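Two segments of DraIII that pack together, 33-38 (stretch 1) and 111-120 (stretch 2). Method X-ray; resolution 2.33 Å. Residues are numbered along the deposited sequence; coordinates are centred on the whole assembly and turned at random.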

# COMPACT_ATOMS: atom_id res chain seq x y z
N LEU A 33 17.91 -31.14 -12.49
CA LEU A 33 17.80 -29.89 -11.72
C LEU A 33 16.42 -29.20 -11.74
O LEU A 33 15.69 -29.22 -12.75
CB LEU A 33 18.83 -28.87 -12.21
CG LEU A 33 20.33 -29.15 -12.15
CD1 LEU A 33 21.00 -28.45 -13.30
CD2 LEU A 33 20.91 -28.66 -10.84
N GLU A 34 16.07 -28.56 -10.63
CA GLU A 34 14.81 -27.85 -10.52
C GLU A 34 14.88 -26.46 -11.19
O GLU A 34 13.93 -26.04 -11.85
CB GLU A 34 14.34 -27.72 -9.06
CG GLU A 34 12.89 -27.27 -8.93
CD GLU A 34 12.42 -27.08 -7.50
OE1 GLU A 34 13.27 -26.88 -6.60
OE2 GLU A 34 11.19 -27.12 -7.26
N PHE A 35 16.00 -25.76 -11.04
CA PHE A 35 16.15 -24.42 -11.61
C PHE A 35 17.38 -24.25 -12.50
O PHE A 35 18.23 -23.40 -12.20
CB PHE A 35 16.15 -23.35 -10.51
CG PHE A 35 14.88 -23.31 -9.68
CD1 PHE A 35 13.70 -22.80 -10.22
CD2 PHE A 35 14.87 -23.79 -8.38
CE1 PHE A 35 12.53 -22.77 -9.46
CE2 PHE A 35 13.71 -23.77 -7.61
CZ PHE A 35 12.53 -23.26 -8.15
N PRO A 36 17.49 -25.03 -13.59
CA PRO A 36 18.68 -24.99 -14.46
C PRO A 36 18.91 -23.62 -15.11
O PRO A 36 20.03 -23.10 -15.12
CB PRO A 36 18.38 -26.04 -15.53
CG PRO A 36 16.88 -26.22 -15.51
CD PRO A 36 16.50 -26.02 -14.07
N PHE A 37 17.82 -23.02 -15.60
CA PHE A 37 17.84 -21.68 -16.19
C PHE A 37 18.29 -20.56 -15.24
O PHE A 37 18.51 -19.43 -15.68
CB PHE A 37 16.46 -21.36 -16.78
CG PHE A 37 15.33 -21.53 -15.80
CD1 PHE A 37 14.80 -22.79 -15.53
CD2 PHE A 37 14.81 -20.43 -15.13
CE1 PHE A 37 13.78 -22.95 -14.62
CE2 PHE A 37 13.78 -20.60 -14.21
CZ PHE A 37 13.26 -21.85 -13.97
N LEU A 38 18.44 -20.87 -13.96
CA LEU A 38 18.95 -19.89 -13.00
C LEU A 38 20.42 -20.08 -12.61
O LEU A 38 20.98 -19.22 -11.91
CB LEU A 38 18.07 -19.83 -11.76
CG LEU A 38 16.82 -18.95 -11.93
CD1 LEU A 38 15.86 -19.16 -10.80
CD2 LEU A 38 17.21 -17.49 -12.04
N ASP A 111 -0.55 -23.67 -8.27
CA ASP A 111 0.00 -25.02 -8.44
C ASP A 111 1.51 -24.96 -8.69
O ASP A 111 2.06 -23.89 -8.96
CB ASP A 111 -0.73 -25.80 -9.56
CG ASP A 111 -0.54 -25.16 -10.92
OD1 ASP A 111 -1.34 -24.26 -11.27
OD2 ASP A 111 0.39 -25.56 -11.64
N TYR A 112 2.18 -26.11 -8.59
CA TYR A 112 3.63 -26.21 -8.66
C TYR A 112 4.17 -25.77 -10.03
O TYR A 112 5.12 -24.97 -10.12
CB TYR A 112 4.11 -27.63 -8.32
CG TYR A 112 5.60 -27.80 -8.48
CD1 TYR A 112 6.47 -27.55 -7.42
CD2 TYR A 112 6.14 -28.19 -9.70
CE1 TYR A 112 7.85 -27.68 -7.58
CE2 TYR A 112 7.51 -28.31 -9.87
CZ TYR A 112 8.35 -28.06 -8.81
OH TYR A 112 9.71 -28.20 -9.01
N ASP A 113 3.56 -26.32 -11.08
CA ASP A 113 3.99 -26.03 -12.45
C ASP A 113 3.93 -24.53 -12.75
O ASP A 113 4.81 -24.00 -13.41
CB ASP A 113 3.15 -26.80 -13.46
CG ASP A 113 3.36 -28.32 -13.40
OD1 ASP A 113 2.56 -29.03 -14.05
OD2 ASP A 113 4.30 -28.82 -12.72
N SER A 114 2.87 -23.87 -12.28
CA SER A 114 2.69 -22.43 -12.48
C SER A 114 3.80 -21.63 -11.83
O SER A 114 4.36 -20.71 -12.44
CB SER A 114 1.34 -21.96 -11.91
OG SER A 114 0.27 -22.58 -12.59
N CYS A 115 4.12 -21.99 -10.58
CA CYS A 115 5.22 -21.35 -9.86
C CYS A 115 6.53 -21.47 -10.63
O CYS A 115 7.26 -20.49 -10.78
CB CYS A 115 5.36 -21.93 -8.45
SG CYS A 115 3.90 -21.58 -7.43
N ILE A 116 6.80 -22.66 -11.16
CA ILE A 116 8.00 -22.84 -11.97
C ILE A 116 7.95 -21.99 -13.26
O ILE A 116 8.95 -21.35 -13.63
CB ILE A 116 8.31 -24.34 -12.29
CG1 ILE A 116 8.26 -25.20 -11.02
CG2 ILE A 116 9.66 -24.48 -13.00
CD1 ILE A 116 9.12 -24.71 -9.90
N ASP A 117 6.81 -21.99 -13.94
CA ASP A 117 6.57 -21.12 -15.11
C ASP A 117 6.91 -19.65 -14.84
O ASP A 117 7.67 -19.03 -15.60
CB ASP A 117 5.11 -21.21 -15.58
CG ASP A 117 4.79 -22.52 -16.26
OD1 ASP A 117 5.75 -23.22 -16.67
OD2 ASP A 117 3.59 -22.86 -16.39
N VAL A 118 6.34 -19.11 -13.76
CA VAL A 118 6.62 -17.75 -13.29
C VAL A 118 8.12 -17.52 -13.08
O VAL A 118 8.67 -16.52 -13.57
CB VAL A 118 5.83 -17.45 -11.98
CG1 VAL A 118 6.44 -16.25 -11.23
CG2 VAL A 118 4.33 -17.24 -12.28
N ALA A 119 8.79 -18.45 -12.38
CA ALA A 119 10.25 -18.39 -12.26
C ALA A 119 10.95 -18.26 -13.63
O ALA A 119 11.89 -17.46 -13.81
CB ALA A 119 10.78 -19.59 -11.49
N ARG A 120 10.48 -19.04 -14.60
CA ARG A 120 11.11 -19.01 -15.93
C ARG A 120 10.91 -17.65 -16.61
O ARG A 120 11.83 -17.08 -17.21
CB ARG A 120 10.57 -20.14 -16.81
CG ARG A 120 11.50 -21.34 -16.96
CD ARG A 120 10.91 -22.35 -17.95
NE ARG A 120 9.61 -22.83 -17.51
CZ ARG A 120 9.39 -24.04 -17.00
NH1 ARG A 120 10.39 -24.90 -16.87
NH2 ARG A 120 8.17 -24.38 -16.62

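Stretch 2 is helical from Tyr 112 to Arg 120, its i to i+4 backbone bonds running from Cys 115 N to Asp 111 O (3.2 Å) through Arg 120 N to Ile 116 O (2.9 Å). Asp 111 caps the N-terminus: its OD2 accepts from Ser 114 N at 3.1 Å, while Ser 114 OG donates to Asp 111 OD1 at 2.7 Å. Stretch 1 forms no regular strand or helix, but a bond from Leu 38 N to Phe 35 O (3.1 Å) closes a tight bend. The backbones stay well apart, with CA atoms 8.3 Å apart at Phe 35 and Ile 116 and 7.2 Å at Phe 37 and Arg 120, and mainly side chains bridge the gap; the contact buries 323 Å², both sides summed.

Tyr 112, Ile 116, Ala 119 and Arg 120, spaced three or four apart or adjacent, share the contacting side of the helix. At one end, the extended Glu 34 side chain (chi1 and chi2 both t) reaches Tyr 112, whose OH donates to Glu 34 OE2 at 2.5 Å, a short bond joining a phenol to a carboxylate near the plane of the ring. Next along, Phe 35 CE1 packs against Ile 116 CD1 (3.9 Å) and Ala 119 CB (4.2 Å), apolar contacts that suit an aromatic ring beside aliphatic groups. Phe 37, in the p rotamer, points toward the helix and is buried; its CZ lies 4.2 Å from Ala 119 CB, and the ring edge approaches the backbone, Phe 37 CE2 lying 3.7 Å from Ala 119 O. Arg 120 CG sits over one face of the Phe 37 ring, 3.5 Å from its centroid, in a CH-pi contact. The aliphatic part of Arg 120 thus meets the ring, while Arg 120 NH2 forms a salt bridge within stretch 2 to Asp 117 OD1 at 2.7 Å.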